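Local atomic coordinates of Rab5 protein, putative (Plasmodium falciparum, PDB entry 3CLV), a protein that probably belongs to the Rab branch of the Ras family of P-loop nucleotide-binding proteins and holds guanosine-5'-diphosphate in its pocket. Residues 25-30 against 45-50; 32-37 against 184-189; 101-104 against 108-111; 122-125 against 130-133; 140-143 against 147-150. One frame throughout, in Å; residues are numbered along the deposited sequence.

Contact 1. Residues 25-30 against 45-50; sequences LRLTKD and CTYVVN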
# COMPACT_ATOMS: atom_id res chain seq x y z
N LEU A 25 18.18 0.35 9.56
CA LEU A 25 18.69 0.11 10.91
C LEU A 25 19.41 1.33 11.51
O LEU A 25 19.24 1.66 12.69
CB LEU A 25 19.60 -1.12 10.93
CG LEU A 25 19.99 -1.58 12.33
CD1 LEU A 25 18.75 -2.12 13.07
CD2 LEU A 25 21.07 -2.63 12.23
N ARG A 26 20.22 1.98 10.67
CA ARG A 26 20.97 3.17 11.04
C ARG A 26 19.98 4.30 11.31
O ARG A 26 20.07 4.97 12.33
CB ARG A 26 21.93 3.54 9.90
CG ARG A 26 22.81 4.75 10.14
CD ARG A 26 24.16 4.27 10.63
NE ARG A 26 24.25 4.42 12.06
CZ ARG A 26 25.32 4.10 12.78
NH1 ARG A 26 26.41 3.58 12.23
NH2 ARG A 26 25.27 4.32 14.08
N LEU A 27 19.01 4.45 10.42
CA LEU A 27 17.99 5.49 10.58
C LEU A 27 17.19 5.33 11.86
O LEU A 27 17.04 6.30 12.63
CB LEU A 27 17.06 5.54 9.36
CG LEU A 27 15.96 6.60 9.43
CD1 LEU A 27 16.57 7.96 9.14
CD2 LEU A 27 14.83 6.25 8.47
N THR A 28 16.70 4.12 12.13
CA THR A 28 15.73 3.92 13.20
C THR A 28 16.32 3.51 14.54
O THR A 28 15.71 3.74 15.60
CB THR A 28 14.63 2.95 12.76
OG1 THR A 28 15.20 1.66 12.48
CG2 THR A 28 13.93 3.49 11.50
N LYS A 29 17.51 2.92 14.52
CA LYS A 29 18.09 2.36 15.73
C LYS A 29 19.56 2.77 15.93
O LYS A 29 20.23 2.31 16.87
CB LYS A 29 17.91 0.84 15.73
CG LYS A 29 16.44 0.42 15.84
CD LYS A 29 16.22 -1.07 15.65
CE LYS A 29 14.75 -1.46 15.92
NZ LYS A 29 14.51 -2.93 15.77
N ASP A 30 20.05 3.65 15.05
CA ASP A 30 21.42 4.18 15.11
C ASP A 30 22.46 3.07 15.28
O ASP A 30 23.37 3.17 16.13
CB ASP A 30 21.51 5.25 16.21
CG ASP A 30 22.74 6.11 16.07
OD1 ASP A 30 23.26 6.28 14.95
OD2 ASP A 30 23.19 6.62 17.12
N CYS A 45 8.74 0.18 8.31
CA CYS A 45 9.14 1.01 9.45
C CYS A 45 8.64 2.43 9.23
O CYS A 45 8.28 2.82 8.12
CB CYS A 45 10.66 1.01 9.66
SG CYS A 45 11.60 2.11 8.59
N THR A 46 8.57 3.20 10.31
CA THR A 46 8.17 4.61 10.20
C THR A 46 9.29 5.54 10.69
O THR A 46 10.20 5.12 11.40
CB THR A 46 6.82 4.91 10.90
OG1 THR A 46 6.94 4.69 12.32
CG2 THR A 46 5.73 4.00 10.37
N TYR A 47 9.24 6.79 10.26
CA TYR A 47 10.23 7.76 10.65
C TYR A 47 9.63 9.14 10.50
O TYR A 47 8.93 9.42 9.51
CB TYR A 47 11.50 7.63 9.82
CG TYR A 47 12.60 8.56 10.27
CD1 TYR A 47 13.27 8.32 11.48
CD2 TYR A 47 12.95 9.68 9.52
CE1 TYR A 47 14.28 9.16 11.91
CE2 TYR A 47 13.96 10.53 9.94
CZ TYR A 47 14.62 10.26 11.15
OH TYR A 47 15.61 11.08 11.62
N VAL A 48 9.88 10.00 11.48
CA VAL A 48 9.32 11.33 11.47
C VAL A 48 10.43 12.36 11.33
O VAL A 48 11.43 12.30 12.03
CB VAL A 48 8.51 11.61 12.76
CG1 VAL A 48 7.93 13.02 12.73
CG2 VAL A 48 7.41 10.57 12.93
N VAL A 49 10.25 13.29 10.41
CA VAL A 49 11.11 14.45 10.31
C VAL A 49 10.25 15.64 10.71
O VAL A 49 9.18 15.85 10.15
CB VAL A 49 11.64 14.70 8.86
CG1 VAL A 49 12.42 16.02 8.79
CG2 VAL A 49 12.50 13.55 8.36
N ASN A 50 10.71 16.41 11.69
CA ASN A 50 10.09 17.72 11.91
C ASN A 50 11.01 18.79 11.34
O ASN A 50 12.17 18.92 11.76
CB ASN A 50 9.76 17.96 13.39
CG ASN A 50 9.00 19.27 13.61
OD1 ASN A 50 9.60 20.34 13.67
ND2 ASN A 50 7.67 19.17 13.71
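Leu-27 lies over one face of the Tyr-47 ring, and this pair carries most of the contact between the end of helix 20-29 and strand 43-50. Leu-27 CD1 sits above the middle of the ring in a CH-pi contact, 3.6 Å from the Tyr-47 centroid and 12° off the normal. The other branch reaches the root of the ring, where Leu-27 CD2 is 3.7 Å from Tyr-47 CG. The forked end of the leucine thus spans the ring lengthwise, from its CB side toward its hydroxyl. Tyr-47 swings its CG away from its own backbone N (chi1 -176°), which presents the ring broadside to the helix. Beside this pair the packing is thinner: Thr-28 CG2 meets Cys-45 SG at 4.0 Å and Thr-46 O at 4.1 Å. The hydroxyl of Thr-28 bonds back to Val-24 O within the helix, leaving the methyl for the strand. No hydrogen bond spans the two segments. Arg-26 NH2 forms a salt bridge of 2.9 Å with OD1 of Asp-30, just past the helix, approaching from above the carboxylate plane. The local axes pass 9.3 Å apart at 65°. Strand 43-50 is an outermost strand of this chain's six-stranded Ras-like sheet, antiparallel to its neighbour 92-99. Leu-27 also touches Ile-97 of that neighbour and Phe-195 of helix 191-206, while Tyr-47 meets Lys-192 of the same helix.

Contact 2. Residues 32-37 against 184-189; sequences FHENTN and SAKTGT. With GDP (guanosine-5'-diphosphate), chain D.
The Phe-32 ring carries Lys-186 on one face: CA of Lys-186 stands 3.6 Å from the Phe-32 centroid, 13° off the normal, a CH-pi contact. Glu-34 CD and N9 of the bound guanosine-5'-diphosphate lie in the ring plane at its edges, and Phe-32 CZ comes within 3.3 Å of the ribose O2'. Lys-186 CG is 3.5 Å from Phe-32 CE2. With chi1 at -171° and the rest extended, the lysine runs on past the base, Lys-186 CD lying 3.6 Å from N2 of the guanosine-5'-diphosphate. Its NZ pairs with Glu-34 OE1 at 3.4 Å, a doubtful salt bridge because Glu-34 has two conformers. The ribose is held by backbone carbonyls: O2' donates to His-33 O (2.7 Å) and O3' to Glu-34 O (2.8 Å), while Thr-36 OG1 donates to the phosphate oxygen O1A. On the base, O6 receives weak bonds from the backbone N atoms of Ala-185 and Lys-186. Ser-184 OG accepts from Thr-187 N in an ST motif and also bonds to Asp-158. A Ser-Ala-Lys (SAK, G5) loop at the O6 edge of the base, with an aromatic residue just ahead of the first switch region set against it, forms a guanine-nucleotide site as in Ras-family proteins.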
# COMPACT_ATOMS: atom_id res chain seq x y z
N PHE A 32 24.64 -0.32 13.09
CA PHE A 32 25.07 -0.96 11.86
C PHE A 32 25.56 -2.39 12.11
O PHE A 32 26.33 -2.63 13.05
CB PHE A 32 26.14 -0.11 11.16
CG PHE A 32 26.75 -0.76 9.94
CD1 PHE A 32 26.11 -0.72 8.70
CD2 PHE A 32 27.98 -1.40 10.03
CE1 PHE A 32 26.69 -1.33 7.58
CE2 PHE A 32 28.58 -1.99 8.91
CZ PHE A 32 27.92 -1.95 7.68
N HIS A 33 25.13 -3.32 11.24
CA HIS A 33 25.62 -4.71 11.26
C HIS A 33 26.41 -5.02 10.00
O HIS A 33 25.88 -4.89 8.89
CB HIS A 33 24.45 -5.71 11.39
CG HIS A 33 23.62 -5.53 12.62
ND1 HIS A 33 22.32 -5.98 12.71
CD2 HIS A 33 23.90 -4.95 13.82
CE1 HIS A 33 21.84 -5.69 13.91
NE2 HIS A 33 22.78 -5.07 14.60
N GLU A 34 27.67 -5.46 10.18
CA GLU A 34 28.56 -5.78 9.05
C GLU A 34 28.07 -7.00 8.27
O GLU A 34 28.39 -7.17 7.09
CB GLU A 34 30.01 -6.01 9.53
CG GLU A 34 30.68 -4.78 10.14
CD GLU A 34 31.42 -3.90 9.12
OE1 GLU A 34 32.15 -2.99 9.56
OE2 GLU A 34 31.27 -4.10 7.90
N ASN A 35 27.30 -7.86 8.94
CA ASN A 35 26.68 -9.04 8.34
C ASN A 35 25.18 -8.92 8.49
O ASN A 35 24.70 -8.50 9.53
CB ASN A 35 27.15 -10.32 9.05
CG ASN A 35 28.66 -10.49 9.03
OD1 ASN A 35 29.32 -10.19 8.04
ND2 ASN A 35 29.21 -10.97 10.13
N THR A 36 24.43 -9.26 7.45
CA THR A 36 22.97 -9.15 7.49
C THR A 36 22.36 -10.41 6.91
O THR A 36 23.02 -11.12 6.17
CB THR A 36 22.43 -7.90 6.71
OG1 THR A 36 22.78 -8.01 5.33
CG2 THR A 36 22.99 -6.59 7.28
N ASN A 37 21.11 -10.70 7.28
CA ASN A 37 20.43 -11.89 6.81
C ASN A 37 19.32 -11.50 5.83
O ASN A 37 18.90 -10.35 5.81
CB ASN A 37 19.81 -12.70 7.98
CG ASN A 37 20.84 -13.11 9.05
OD1 ASN A 37 20.46 -13.42 10.18
ND2 ASN A 37 22.11 -13.11 8.71
N SER A 184 26.57 6.63 3.71
CA SER A 184 27.12 5.42 4.30
C SER A 184 26.26 5.01 5.49
O SER A 184 26.14 5.74 6.48
CB SER A 184 28.61 5.59 4.69
OG SER A 184 29.12 4.39 5.29
N ALA A 185 25.61 3.85 5.38
CA ALA A 185 24.95 3.23 6.53
C ALA A 185 25.98 2.86 7.59
O ALA A 185 25.69 2.90 8.78
CB ALA A 185 24.16 1.99 6.11
N LYS A 186 27.17 2.47 7.15
CA LYS A 186 28.26 2.08 8.07
C LYS A 186 28.67 3.23 9.01
O LYS A 186 28.70 3.06 10.23
CB LYS A 186 29.45 1.50 7.29
CG LYS A 186 30.55 0.86 8.19
CD LYS A 186 31.67 0.22 7.38
CE LYS A 186 32.88 -0.15 8.27
NZ LYS A 186 33.85 -0.95 7.45
N THR A 187 28.96 4.41 8.45
CA THR A 187 29.40 5.54 9.29
C THR A 187 28.23 6.42 9.75
O THR A 187 28.37 7.22 10.67
CB THR A 187 30.47 6.42 8.57
OG1 THR A 187 29.88 7.06 7.43
CG2 THR A 187 31.64 5.56 8.13
N GLY A 188 27.07 6.26 9.10
CA GLY A 188 25.91 7.11 9.36
C GLY A 188 25.82 8.36 8.48
O GLY A 188 24.87 9.14 8.58
N THR A 189 26.81 8.55 7.61
CA THR A 189 26.86 9.73 6.75
C THR A 189 25.61 9.91 5.87
O THR A 189 25.30 9.06 5.05
CB THR A 189 28.12 9.70 5.86
OG1 THR A 189 29.28 9.69 6.70
CG2 THR A 189 28.17 10.91 4.94
PB GDP D . 19.91 -4.90 1.32
O1B GDP D . 18.86 -4.75 2.37
O2B GDP D . 19.85 -6.27 0.69
O3B GDP D . 19.81 -3.87 0.23
O3A GDP D . 21.39 -4.69 1.95
PA GDP D . 21.82 -4.97 3.49
O1A GDP D . 21.44 -6.39 3.89
O2A GDP D . 21.36 -3.91 4.44
O5' GDP D . 23.42 -4.90 3.37
C5' GDP D . 24.17 -5.82 2.56
C4' GDP D . 25.61 -5.84 3.07
O4' GDP D . 26.24 -4.58 2.83
C3' GDP D . 25.77 -6.10 4.57
O3' GDP D . 26.96 -6.89 4.69
C2' GDP D . 26.01 -4.73 5.19
O2' GDP D . 26.78 -4.74 6.39
C1' GDP D . 26.76 -4.04 4.06
N9 GDP D . 26.51 -2.59 4.03
C8 GDP D . 25.30 -1.99 4.00
N7 GDP D . 25.45 -0.65 3.96
C5 GDP D . 26.78 -0.40 3.95
C6 GDP D . 27.64 0.81 3.91
O6 GDP D . 27.12 1.95 3.87
N1 GDP D . 28.99 0.63 3.91
C2 GDP D . 29.58 -0.59 3.93
N2 GDP D . 30.93 -0.67 3.92
N3 GDP D . 28.85 -1.75 3.99
C4 GDP D . 27.48 -1.70 3.99

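Contact 3. Residues 101-104 against 108-111; sequences AGQE and SIVP
Gln-103 and Ile-109 make the close part of this contact, their side chains crossing at a slant. The amide oxygen does the touching: Gln-103 OE1 is 3.3 Å from Ile-109 CD1 and 3.8 Å from Ile-109 CG2, resting against both methyl ends of the isoleucine. A bend at chi2 (-80°) folds the glutamine amide back onto this residue, and Gln-103 CB closes the group at 3.9 Å from Ile-109 CG2. The Val-110 side is slacker. Val-110 CB lies 4.1 Å from Gln-103 O, and its CG2 is 4.2 Å from Glu-104 CA, so the valine meets backbone more than side chain. Glu-104 points its own chain away; its OE1 accepts from Gly-102 N at 2.9 Å on the syn side, 26° out of the carboxylate plane, and is also bonded to Thr-100 OG1. The outer side, where Gln-103 is partly exposed, faces the second subunit, whose Ser-108 packs on Gln-103 and whose Ile-109 meets the Ile-109 here. The Ala-Gly-Gln-Glu sequence is consistent with the start of the switch II region of the Ras family. With no hydrogen bond across, the segments meet by van der Waals packing, while Glu-104 OE1 turns away from the contact to Gly-102 N and Thr-100 OG1.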
# COMPACT_ATOMS: atom_id res chain seq x y z
N ALA A 101 13.10 -5.35 0.09
CA ALA A 101 13.84 -6.42 0.81
C ALA A 101 13.94 -7.76 0.10
O ALA A 101 13.97 -8.81 0.77
CB ALA A 101 13.25 -6.63 2.21
N GLY A 102 13.99 -7.72 -1.23
CA GLY A 102 14.07 -8.95 -2.03
C GLY A 102 12.90 -9.10 -3.00
O GLY A 102 13.04 -9.75 -4.04
N GLN A 103 11.76 -8.48 -2.68
CA GLN A 103 10.56 -8.58 -3.52
C GLN A 103 10.63 -7.79 -4.83
O GLN A 103 9.81 -7.99 -5.73
CB GLN A 103 9.30 -8.19 -2.73
CG GLN A 103 9.09 -9.04 -1.46
CD GLN A 103 8.46 -10.39 -1.75
OE1 GLN A 103 8.48 -10.86 -2.88
NE2 GLN A 103 7.88 -11.01 -0.73
N GLU A 104 11.63 -6.92 -4.95
CA GLU A 104 11.88 -6.17 -6.19
C GLU A 104 12.17 -7.12 -7.37
O GLU A 104 12.07 -6.72 -8.53
CB GLU A 104 13.03 -5.17 -5.99
CG GLU A 104 14.44 -5.82 -5.81
CD GLU A 104 14.75 -6.27 -4.39
OE1 GLU A 104 13.99 -5.91 -3.46
OE2 GLU A 104 15.79 -6.96 -4.20
N SER A 108 5.14 -9.09 -10.32
CA SER A 108 3.76 -9.10 -9.89
C SER A 108 3.58 -8.68 -8.41
O SER A 108 2.46 -8.49 -7.94
CB SER A 108 3.15 -10.47 -10.13
OG SER A 108 3.42 -11.33 -9.04
N ILE A 109 4.69 -8.57 -7.68
CA ILE A 109 4.64 -8.18 -6.26
C ILE A 109 5.06 -6.72 -6.08
O ILE A 109 4.44 -5.98 -5.33
CB ILE A 109 5.50 -9.13 -5.36
CG1 ILE A 109 4.89 -10.53 -5.34
CG2 ILE A 109 5.62 -8.60 -3.92
CD1 ILE A 109 5.76 -11.56 -4.62
N VAL A 110 6.09 -6.30 -6.80
CA VAL A 110 6.62 -4.94 -6.63
C VAL A 110 5.61 -3.77 -6.79
O VAL A 110 5.73 -2.77 -6.11
CB VAL A 110 7.97 -4.72 -7.42
CG1 VAL A 110 7.76 -4.56 -8.91
CG2 VAL A 110 8.73 -3.54 -6.84
N PRO A 111 4.61 -3.89 -7.70
CA PRO A 111 3.59 -2.83 -7.78
C PRO A 111 2.85 -2.53 -6.46
O PRO A 111 2.37 -1.40 -6.27
CB PRO A 111 2.62 -3.36 -8.85
CG PRO A 111 3.49 -4.21 -9.72
CD PRO A 111 4.36 -4.93 -8.71

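Contact 4. Residues 122-125 against 130-133; sequences VVFD and NTLD
Thr-131 OG1 accepts the backbone N-H of Asp-125 across the gap between strand and helix, at 3.0 Å and a nearly straight 170°. The same oxygen is hydrogen-bonded to Asn-128 O, so two bonds grip it: it gives its proton to that carbonyl and takes the strand amide. A chi1 of 72° places it between its own backbone N and carbonyl carbon, facing the strand end. A water makes the second polar link, donating to Val-123 O at 2.7 Å and to Thr-131 O at 2.9 Å, and so bridges two buried carbonyls that do not meet directly. Asp-125, whose side chain comes to about 6 Å from the nearest part of the bound guanosine-5'-diphosphate, has its OD1 hydrogen-bonded to Ser-127, while OD2 lies in a long, weak ion pair with Lys-156.

In the apolar part Leu-132 packs on Phe-124, the two side chains lying alongside and pointing the same way. Leu-132 CD1 stands over the middle of the ring in a CH-pi contact, 3.9 Å from the Phe-124 centroid and 7° off its normal, and Leu-132 CB is 4.0 Å from Phe-124 CD2. Thr-131 OG1 lies near the ring plane at its edge and 3.5 Å from Phe-124 CB. Leu-152, Ala-154 and Val-169 also touch this ring. The chemistry implies a division of labour within the beta-alpha-beta unit: one threonine hydroxyl and one water satisfy backbone groups buried at the strand's end, while the ring and the leucine fill the adjoining core.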
# COMPACT_ATOMS: atom_id res chain seq x y z
N VAL A 122 15.61 5.12 -4.25
CA VAL A 122 16.25 4.12 -5.12
C VAL A 122 17.74 4.08 -4.80
O VAL A 122 18.47 5.06 -5.06
CB VAL A 122 16.01 4.38 -6.63
CG1 VAL A 122 16.52 3.19 -7.44
CG2 VAL A 122 14.53 4.60 -6.92
N VAL A 123 18.18 2.97 -4.23
CA VAL A 123 19.52 2.86 -3.65
C VAL A 123 20.41 2.01 -4.55
O VAL A 123 19.98 1.02 -5.10
CB VAL A 123 19.45 2.20 -2.22
CG1 VAL A 123 20.83 2.15 -1.56
CG2 VAL A 123 18.44 2.92 -1.35
N PHE A 124 21.67 2.41 -4.71
CA PHE A 124 22.67 1.55 -5.33
C PHE A 124 23.95 1.59 -4.49
O PHE A 124 24.06 2.38 -3.54
CB PHE A 124 22.90 1.93 -6.81
CG PHE A 124 23.66 3.24 -7.00
CD1 PHE A 124 22.99 4.46 -6.99
CD2 PHE A 124 25.04 3.23 -7.19
CE1 PHE A 124 23.68 5.66 -7.14
CE2 PHE A 124 25.76 4.43 -7.34
CZ PHE A 124 25.07 5.65 -7.32
N ASP A 125 24.87 0.70 -4.83
CA ASP A 125 26.13 0.52 -4.12
C ASP A 125 27.21 1.07 -5.05
O ASP A 125 27.35 0.63 -6.20
CB ASP A 125 26.31 -1.00 -3.84
CG ASP A 125 27.68 -1.38 -3.27
OD1 ASP A 125 28.58 -0.51 -3.10
OD2 ASP A 125 27.85 -2.60 -3.02
N ASN A 130 26.70 -2.72 -11.53
CA ASN A 130 25.49 -3.45 -11.88
C ASN A 130 24.26 -2.93 -11.11
O ASN A 130 23.15 -2.90 -11.65
CB ASN A 130 25.66 -4.95 -11.63
CG ASN A 130 26.57 -5.63 -12.66
OD1 ASN A 130 26.85 -5.08 -13.74
ND2 ASN A 130 27.03 -6.84 -12.33
N THR A 131 24.47 -2.55 -9.86
CA THR A 131 23.37 -2.07 -9.01
C THR A 131 22.92 -0.67 -9.45
O THR A 131 21.74 -0.34 -9.31
CB THR A 131 23.72 -2.10 -7.51
OG1 THR A 131 24.67 -1.07 -7.20
CG2 THR A 131 24.29 -3.47 -7.10
N LEU A 132 23.84 0.12 -10.00
CA LEU A 132 23.47 1.40 -10.65
C LEU A 132 22.59 1.17 -11.89
O LEU A 132 21.56 1.84 -12.06
CB LEU A 132 24.72 2.23 -11.02
CG LEU A 132 24.41 3.56 -11.76
CD1 LEU A 132 23.46 4.46 -10.97
CD2 LEU A 132 25.68 4.33 -12.12
N ASP A 133 23.00 0.25 -12.75
CA ASP A 133 22.23 -0.09 -13.95
C ASP A 133 20.79 -0.49 -13.61
O ASP A 133 19.84 -0.07 -14.28
CB ASP A 133 22.92 -1.22 -14.72
CG ASP A 133 24.32 -0.86 -15.20
OD1 ASP A 133 24.63 0.34 -15.41
OD2 ASP A 133 25.12 -1.81 -15.38
O HOH W 1 20.11 -0.96 -6.97

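Contact 5. Residues 140-143 against 147-150; sequences NQLK and NYII
Tyr-148, whose ring packs against Leu-142, has its hydroxyl gripped by two groups outside the two segments: OH is hydrogen-bonded to Ser-145 OG and to Tyr-114 O. These bonds fix the far end of the ring. Leu-142 meets both its edge and a face. Leu-142 O lies in the ring plane at the edge, 3.2 Å from both CD2 and CE2 of Tyr-148. On the face, Leu-142 CD2 makes a CH-pi contact 3.9 Å from the Tyr-148 centroid, 23° off the normal and displaced toward the rim; its nearest ring atom is CE2 of Tyr-148, at 3.6 Å. The two side chains cross at about a right angle. Ile-150 adds a lighter touch, its CD1 lying 4.1 Å from Leu-142 CB and 4.0 Å from Lys-143 CG. Ile-150 CG1 sits anti to the carbonyl carbon (chi1 -58°), which carries the CD1 methyl toward the helix. No hydrogen bond joins the two segments. The helix 129-145 passes here into strand 149-155 of the beta-alpha-beta unit. Leu-142 reaches Ala-120 and Val-122 of strand 119-125, as well as Tyr-114 of helix 110-114, and Ile-150 too packs on Val-122.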
# COMPACT_ATOMS: atom_id res chain seq x y z
N ASN A 140 13.22 4.77 -14.38
CA ASN A 140 12.40 4.83 -15.60
C ASN A 140 11.00 4.25 -15.42
O ASN A 140 10.02 4.84 -15.86
CB ASN A 140 13.15 4.20 -16.80
CG ASN A 140 14.33 5.04 -17.23
OD1 ASN A 140 14.32 6.26 -17.11
ND2 ASN A 140 15.37 4.39 -17.74
N GLN A 141 10.90 3.11 -14.73
CA GLN A 141 9.61 2.51 -14.42
C GLN A 141 8.78 3.40 -13.52
O GLN A 141 7.58 3.58 -13.73
CB GLN A 141 9.78 1.17 -13.69
CG GLN A 141 10.14 -0.01 -14.53
CD GLN A 141 10.07 -1.32 -13.74
OE1 GLN A 141 10.17 -1.33 -12.51
NE2 GLN A 141 9.88 -2.42 -14.45
N LEU A 142 9.42 3.96 -12.49
CA LEU A 142 8.70 4.82 -11.55
C LEU A 142 8.18 6.11 -12.19
O LEU A 142 7.03 6.51 -11.95
CB LEU A 142 9.58 5.15 -10.34
CG LEU A 142 9.85 4.06 -9.30
CD1 LEU A 142 11.15 4.40 -8.58
CD2 LEU A 142 8.70 3.96 -8.31
N LYS A 143 9.01 6.75 -13.02
CA LYS A 143 8.60 7.97 -13.73
C LYS A 143 7.36 7.77 -14.59
O LYS A 143 6.55 8.67 -14.72
CB LYS A 143 9.75 8.54 -14.58
CG LYS A 143 10.93 8.96 -13.72
CD LYS A 143 12.08 9.50 -14.54
CE LYS A 143 12.24 10.98 -14.30
NZ LYS A 143 11.13 11.82 -14.86
N ASN A 147 3.40 9.98 -10.19
CA ASN A 147 4.23 11.11 -9.76
C ASN A 147 4.87 10.70 -8.44
O ASN A 147 4.19 10.49 -7.45
CB ASN A 147 3.40 12.41 -9.62
CG ASN A 147 2.23 12.27 -8.65
OD1 ASN A 147 1.42 11.36 -8.77
ND2 ASN A 147 2.15 13.19 -7.69
N TYR A 148 6.18 10.47 -8.44
CA TYR A 148 6.88 10.17 -7.21
C TYR A 148 7.89 11.26 -6.99
O TYR A 148 8.46 11.78 -7.95
CB TYR A 148 7.61 8.81 -7.30
CG TYR A 148 6.69 7.63 -7.53
CD1 TYR A 148 5.89 7.13 -6.50
CD2 TYR A 148 6.60 7.03 -8.79
CE1 TYR A 148 5.03 6.03 -6.72
CE2 TYR A 148 5.76 5.95 -9.03
CZ TYR A 148 4.98 5.46 -7.99
OH TYR A 148 4.15 4.42 -8.28
N ILE A 149 8.12 11.59 -5.73
CA ILE A 149 9.36 12.28 -5.36
C ILE A 149 10.44 11.20 -5.24
O ILE A 149 10.37 10.34 -4.35
CB ILE A 149 9.22 13.09 -4.04
CG1 ILE A 149 8.12 14.15 -4.19
CG2 ILE A 149 10.56 13.74 -3.68
CD1 ILE A 149 7.63 14.74 -2.84
N ILE A 150 11.40 11.23 -6.15
CA ILE A 150 12.43 10.18 -6.24
C ILE A 150 13.78 10.72 -5.77
O ILE A 150 14.23 11.78 -6.23
CB ILE A 150 12.58 9.62 -7.67
CG1 ILE A 150 11.25 9.04 -8.18
CG2 ILE A 150 13.70 8.56 -7.73
CD1 ILE A 150 11.22 8.88 -9.70

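Contacts 1, 4 and 5 pack helices against one sheet, but differ in depth. Contact 4 is fully buried and alone of the three carries a hydrogen bond across its segments; contact 5 is partly buried and contact 1 lies at the surface, both held by leucine over tyrosine. Contacts 4 and 5 use helix 129-145 at different points and touch through Val-122. Contact 2 joins two loops around the bound nucleotide, with backbone bonds to the ligand, and meets contact 1 through Arg-26. Contact 3, buried yet without polar links between its segments, forms part of the face toward the second subunit; its nearest atoms lie about 5 Å from contact 5.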